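Long-range contacts in DegV family protein (Eubacterium eligens, PDB 3FDJ), which is of unknown function but belongs to the DegV family, whose characterised members bind fatty acids, so it probably holds a lipid-like ligand: residues Ser10-Ile14 against Tyr256-Cys262; Arg123-Glu127 against Gly224-Ile228. All coordinates share one frame; numbering follows the deposited sequence.

How the interactions relate
Both contacts join the part of the chain built on the sheet containing strands 5-9 and 109-114 to the second six-stranded sheet. The centres of interaction 1 and interaction 2 are about 13 Å apart. Interaction 1 brings the turn after strand 5-9 against the passage from edge strand 253-257 into helix 260-266; interaction 2 sets helix 120-134 on the neighbouring strand 226-230. In chain order the segments run 10-14, 123-127, 224-228 and 256-262, so interaction 1 encloses interaction 2. They also touch directly: Y256 has a probable backbone hydrogen bond to I228 and makes a cation-pi contact with R123. Together they form adjoining parts of one interface, where a turn and a helix meet the second sheet and the start of helix 260-266.

Interaction 1. Residues Ser10-Ile14 against Tyr256-Cys262; sequences SACDI and YKAGGLC
The methyl CB of A11 rests 4.0 Å from CD1 of L261, where the 3-10 turn after strand 5-9 packs on the N-terminal end of helix 260-266 in this DegV-family fold. Alanine suits this close approach of turn and helix, leaving room for the leucine, whose CG, anti to the backbone N (chi1 -172°), carries CD1 toward the alanine. A hexaethylene glycol, probably from the crystallisation liquor, lies beside L261 and may mark a pocket. Next to this pair, the small thiol of C262 brings SG to 3.3 Å from A11 O. At the other end, CB of D13 meets the edge of the Y256 ring, near its plane. D13, with left-handed backbone angles, sends its carboxylate to the helix start: G259 N, at the N-cap position, donates to D13 OD1 at 2.8 Å in a nearly straight bond, meeting the oxygen from above the carboxylate plane. The helix end would probably stabilise this buried charge. Nearby, D38 accepts from S10 OG and from the backbone N of G260 and L261. One water accepts from C262 N and also bonds D13 OD1 and S10 O. Another spans the two backbones, donating to D13 O at 2.7 Å and K257 O at 2.6 Å.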
loop_
_atom_site.group_PDB
_atom_site.type_symbol
_atom_site.label_atom_id
_atom_site.label_comp_id
_atom_site.label_asym_id
_atom_site.label_seq_id
_atom_site.Cartn_x
_atom_site.Cartn_y
_atom_site.Cartn_z
ATOM N N SER A 10 -6.456 4.227 3.530
ATOM C CA SER A 10 -7.060 3.126 2.777
ATOM C C SER A 10 -6.150 2.543 1.682
ATOM O O SER A 10 -6.475 1.508 1.112
ATOM C CB SER A 10 -8.395 3.589 2.173
ATOM O OG SER A 10 -8.195 4.544 1.138
ATOM N N ALA A 11 -5.006 3.175 1.417
ATOM C CA ALA A 11 -3.988 2.565 0.544
ATOM C C ALA A 11 -3.429 1.263 1.128
ATOM O O ALA A 11 -2.746 0.534 0.410
ATOM C CB ALA A 11 -2.868 3.525 0.243
ATOM N N CYS A 12 -3.711 0.970 2.399
ATOM C CA CYS A 12 -3.296 -0.302 3.001
ATOM C C CYS A 12 -4.141 -1.497 2.539
ATOM O O CYS A 12 -3.794 -2.643 2.816
ATOM C CB CYS A 12 -3.305 -0.208 4.522
ATOM S SG CYS A 12 -4.926 -0.191 5.236
ATOM N N ASP A 13 -5.248 -1.215 1.847
ATOM C CA ASP A 13 -6.146 -2.227 1.231
ATOM C C ASP A 13 -7.009 -3.030 2.225
ATOM O O ASP A 13 -7.837 -3.838 1.785
ATOM C CB ASP A 13 -5.387 -3.237 0.330
ATOM C CG ASP A 13 -4.510 -2.571 -0.749
ATOM O OD1 ASP A 13 -5.041 -1.737 -1.520
ATOM O OD2 ASP A 13 -3.297 -2.935 -0.852
ATOM N N ILE A 14 -6.844 -2.822 3.531
ATOM C CA ILE A 14 -7.548 -3.634 4.534
ATOM C C ILE A 14 -8.426 -2.757 5.405
ATOM O O ILE A 14 -8.214 -1.536 5.495
ATOM C CB ILE A 14 -6.594 -4.499 5.392
ATOM C CG1 ILE A 14 -5.589 -3.653 6.173
ATOM C CG2 ILE A 14 -5.843 -5.464 4.481
ATOM C CD1 ILE A 14 -4.877 -4.389 7.305
ATOM N N TYR A 256 -4.504 -11.187 -1.553
ATOM C CA TYR A 256 -5.782 -10.539 -1.301
ATOM C C TYR A 256 -6.041 -9.401 -2.277
ATOM O O TYR A 256 -5.164 -8.993 -3.026
ATOM C CB TYR A 256 -5.827 -10.016 0.142
ATOM C CG TYR A 256 -4.701 -9.071 0.463
ATOM C CD1 TYR A 256 -3.430 -9.563 0.766
ATOM C CD2 TYR A 256 -4.893 -7.694 0.475
ATOM C CE1 TYR A 256 -2.380 -8.710 1.030
ATOM C CE2 TYR A 256 -3.849 -6.834 0.765
ATOM C CZ TYR A 256 -2.596 -7.360 1.027
ATOM O OH TYR A 256 -1.558 -6.549 1.316
ATOM N N LYS A 257 -7.275 -8.918 -2.284
ATOM C CA LYS A 257 -7.674 -7.880 -3.228
ATOM C C LYS A 257 -7.196 -6.486 -2.793
ATOM O O LYS A 257 -7.291 -6.101 -1.624
ATOM C CB LYS A 257 -9.190 -7.838 -3.379
ATOM C CG LYS A 257 -9.813 -9.113 -3.909
ATOM C CD LYS A 257 -11.318 -8.932 -4.073
ATOM C CE LYS A 257 -11.948 -10.186 -4.619
ATOM N NZ LYS A 257 -11.775 -11.289 -3.637
ATOM N N ALA A 258 -6.767 -5.716 -3.774
ATOM C CA ALA A 258 -6.485 -4.295 -3.582
ATOM C C ALA A 258 -7.757 -3.525 -3.242
ATOM O O ALA A 258 -8.868 -3.928 -3.613
ATOM C CB ALA A 258 -5.820 -3.722 -4.831
ATOM N N GLY A 259 -7.594 -2.431 -2.488
ATOM C CA GLY A 259 -8.679 -1.508 -2.210
ATOM C C GLY A 259 -8.802 -0.516 -3.344
ATOM O O GLY A 259 -8.151 -0.676 -4.372
ATOM N N GLY A 260 -9.649 0.490 -3.144
ATOM C CA GLY A 260 -9.985 1.472 -4.175
ATOM C C GLY A 260 -8.792 2.278 -4.688
ATOM O O GLY A 260 -8.592 2.400 -5.881
ATOM N N LEU A 261 -8.009 2.826 -3.769
ATOM C CA LEU A 261 -6.885 3.684 -4.122
ATOM C C LEU A 261 -5.837 2.899 -4.888
ATOM O O LEU A 261 -5.377 3.315 -5.958
ATOM C CB LEU A 261 -6.268 4.273 -2.845
ATOM C CG LEU A 261 -5.190 5.355 -2.996
ATOM C CD1 LEU A 261 -3.848 4.774 -3.407
ATOM C CD2 LEU A 261 -5.669 6.453 -3.981
ATOM N N CYS A 262 -5.437 1.756 -4.350
ATOM C CA CYS A 262 -4.469 0.925 -5.048
ATOM C C CYS A 262 -5.022 0.392 -6.373
ATOM O O CYS A 262 -4.276 0.293 -7.339
ATOM C CB CYS A 262 -3.927 -0.197 -4.168
ATOM S SG CYS A 262 -2.770 0.433 -2.854
HETATM O O HOH W 1 -6.311 0.697 -1.745
HETATM O O HOH W 2 -8.396 -6.249 0.778
#

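Interaction 2. Residues Arg123-Glu127 against Gly224-Ile228; sequences RIILE and GKLRI
E127 and R227 reach toward each other from opposite directions, carboxylate against guanidinium, with the two planes 34° apart. The arginine grips side-on: its NE gives a nearly straight bond of 2.9 Å to E127 OE2, while NH2 reaches the syn lone pair of OE1 at 2.7 Å by a more bent path. Arginine suits the place because two N-H groups can meet two oxygens at once and fix the rotation of the carboxylate. Each oxygen has a second donor. K225 NZ comes to E127 OE1 at 2.9 Å on its anti side, tilted out of the carboxylate plane, the lysine chain bending at chi3 (-67°); its CG lies over one face of the R227 guanidinium, offset toward the rim. R123, one helical turn before E127, extends its chain so that NE bonds OE2 nearly along the C-O axis. The guanidinium planes of R123 and R227 stand almost perpendicular, and the shared glutamate probably offsets their like charges. Alongside, branched I124 packs CG1 against the methylenes of R227, 3.7 Å from its CG, and a water links I124 O to K225 NZ. D252 gives R227 NH2 a further salt bridge. Segment 123-127 of helix 120-134 lies over strand 226-230, its axis at 136° to that of residues 226-228; R123 and I124 also touch flanking strands 253-257 and 271-276, while L226 and I228 pack against helix 234-248.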
loop_
_atom_site.group_PDB
_atom_site.type_symbol
_atom_site.label_atom_id
_atom_site.label_comp_id
_atom_site.label_asym_id
_atom_site.label_seq_id
_atom_site.Cartn_x
_atom_site.Cartn_y
_atom_site.Cartn_z
ATOM N N ARG A 123 0.624 -2.903 4.912
ATOM C CA ARG A 123 0.095 -4.064 5.637
ATOM C C ARG A 123 1.138 -4.757 6.506
ATOM O O ARG A 123 0.862 -5.066 7.668
ATOM C CB ARG A 123 -0.586 -5.074 4.702
ATOM C CG ARG A 123 -1.201 -6.191 5.455
ATOM C CD ARG A 123 -2.013 -7.095 4.578
ATOM N NE ARG A 123 -2.556 -8.156 5.407
ATOM C CZ ARG A 123 -3.634 -8.876 5.112
ATOM N NH1 ARG A 123 -4.324 -8.682 3.975
ATOM N NH2 ARG A 123 -4.041 -9.785 5.987
ATOM N N ILE A 124 2.329 -4.997 5.950
ATOM C CA ILE A 124 3.411 -5.626 6.709
ATOM C C ILE A 124 3.804 -4.785 7.937
ATOM O O ILE A 124 4.050 -5.319 9.015
ATOM C CB ILE A 124 4.614 -5.956 5.791
ATOM C CG1 ILE A 124 4.269 -7.180 4.943
ATOM C CG2 ILE A 124 5.887 -6.237 6.596
ATOM C CD1 ILE A 124 5.401 -7.696 4.023
ATOM N N ILE A 125 3.878 -3.480 7.771
ATOM C CA ILE A 125 4.150 -2.590 8.903
ATOM C C ILE A 125 3.064 -2.745 9.992
ATOM O O ILE A 125 3.370 -2.945 11.164
ATOM C CB ILE A 125 4.293 -1.129 8.438
ATOM C CG1 ILE A 125 5.544 -1.002 7.570
ATOM C CG2 ILE A 125 4.361 -0.168 9.636
ATOM C CD1 ILE A 125 5.642 0.303 6.760
ATOM N N LEU A 126 1.808 -2.679 9.582
ATOM C CA LEU A 126 0.678 -2.805 10.514
ATOM C C LEU A 126 0.728 -4.127 11.262
ATOM O O LEU A 126 0.514 -4.163 12.480
ATOM C CB LEU A 126 -0.641 -2.669 9.769
ATOM C CG LEU A 126 -0.972 -1.255 9.339
ATOM C CD1 LEU A 126 -2.019 -1.280 8.237
ATOM C CD2 LEU A 126 -1.465 -0.436 10.541
ATOM N N GLU A 127 1.042 -5.207 10.541
ATOM C CA GLU A 127 1.136 -6.508 11.173
ATOM C C GLU A 127 2.290 -6.609 12.177
ATOM O O GLU A 127 2.201 -7.344 13.163
ATOM C CB GLU A 127 1.228 -7.623 10.150
ATOM C CG GLU A 127 -0.053 -7.823 9.329
ATOM C CD GLU A 127 0.075 -8.975 8.364
ATOM O OE1 GLU A 127 0.823 -9.930 8.693
ATOM O OE2 GLU A 127 -0.571 -8.949 7.297
ATOM N N GLY A 224 10.672 -15.139 4.394
ATOM C CA GLY A 224 9.856 -14.483 5.419
ATOM C C GLY A 224 8.486 -14.035 4.922
ATOM O O GLY A 224 8.038 -14.393 3.838
ATOM N N LYS A 225 7.831 -13.212 5.722
ATOM C CA LYS A 225 6.479 -12.805 5.446
ATOM C C LYS A 225 6.356 -12.169 4.052
ATOM O O LYS A 225 7.204 -11.388 3.639
ATOM C CB LYS A 225 6.038 -11.835 6.545
ATOM C CG LYS A 225 4.623 -11.368 6.405
ATOM C CD LYS A 225 4.251 -10.381 7.494
ATOM C CE LYS A 225 4.223 -11.015 8.838
ATOM N NZ LYS A 225 3.447 -10.189 9.802
ATOM N N LEU A 226 5.295 -12.544 3.342
ATOM C CA LEU A 226 5.025 -12.135 1.967
ATOM C C LEU A 226 3.557 -11.761 1.853
ATOM O O LEU A 226 2.674 -12.526 2.269
ATOM C CB LEU A 226 5.285 -13.314 1.011
ATOM C CG LEU A 226 4.830 -13.170 -0.453
ATOM C CD1 LEU A 226 5.650 -12.104 -1.115
ATOM C CD2 LEU A 226 4.945 -14.536 -1.175
ATOM N N ARG A 227 3.284 -10.587 1.290
ATOM C CA ARG A 227 1.910 -10.101 1.135
ATOM C C ARG A 227 1.756 -9.635 -0.302
ATOM O O ARG A 227 2.582 -8.880 -0.804
ATOM C CB ARG A 227 1.618 -8.946 2.128
ATOM C CG ARG A 227 1.657 -9.371 3.601
ATOM C CD ARG A 227 0.552 -10.344 3.935
ATOM N NE ARG A 227 0.572 -10.785 5.334
ATOM C CZ ARG A 227 1.126 -11.900 5.801
ATOM N NH1 ARG A 227 1.696 -12.794 5.004
ATOM N NH2 ARG A 227 1.035 -12.147 7.100
ATOM N N ILE A 228 0.728 -10.127 -0.981
ATOM C CA ILE A 228 0.500 -9.796 -2.387
ATOM C C ILE A 228 -0.948 -9.324 -2.563
ATOM O O ILE A 228 -1.890 -10.069 -2.217
ATOM C CB ILE A 228 0.710 -11.026 -3.306
ATOM C CG1 ILE A 228 2.049 -11.724 -3.042
ATOM C CG2 ILE A 228 0.527 -10.628 -4.791
ATOM C CD1 ILE A 228 2.261 -13.084 -3.802
HETATM O O HOH W 3 4.968 -7.836 9.629
#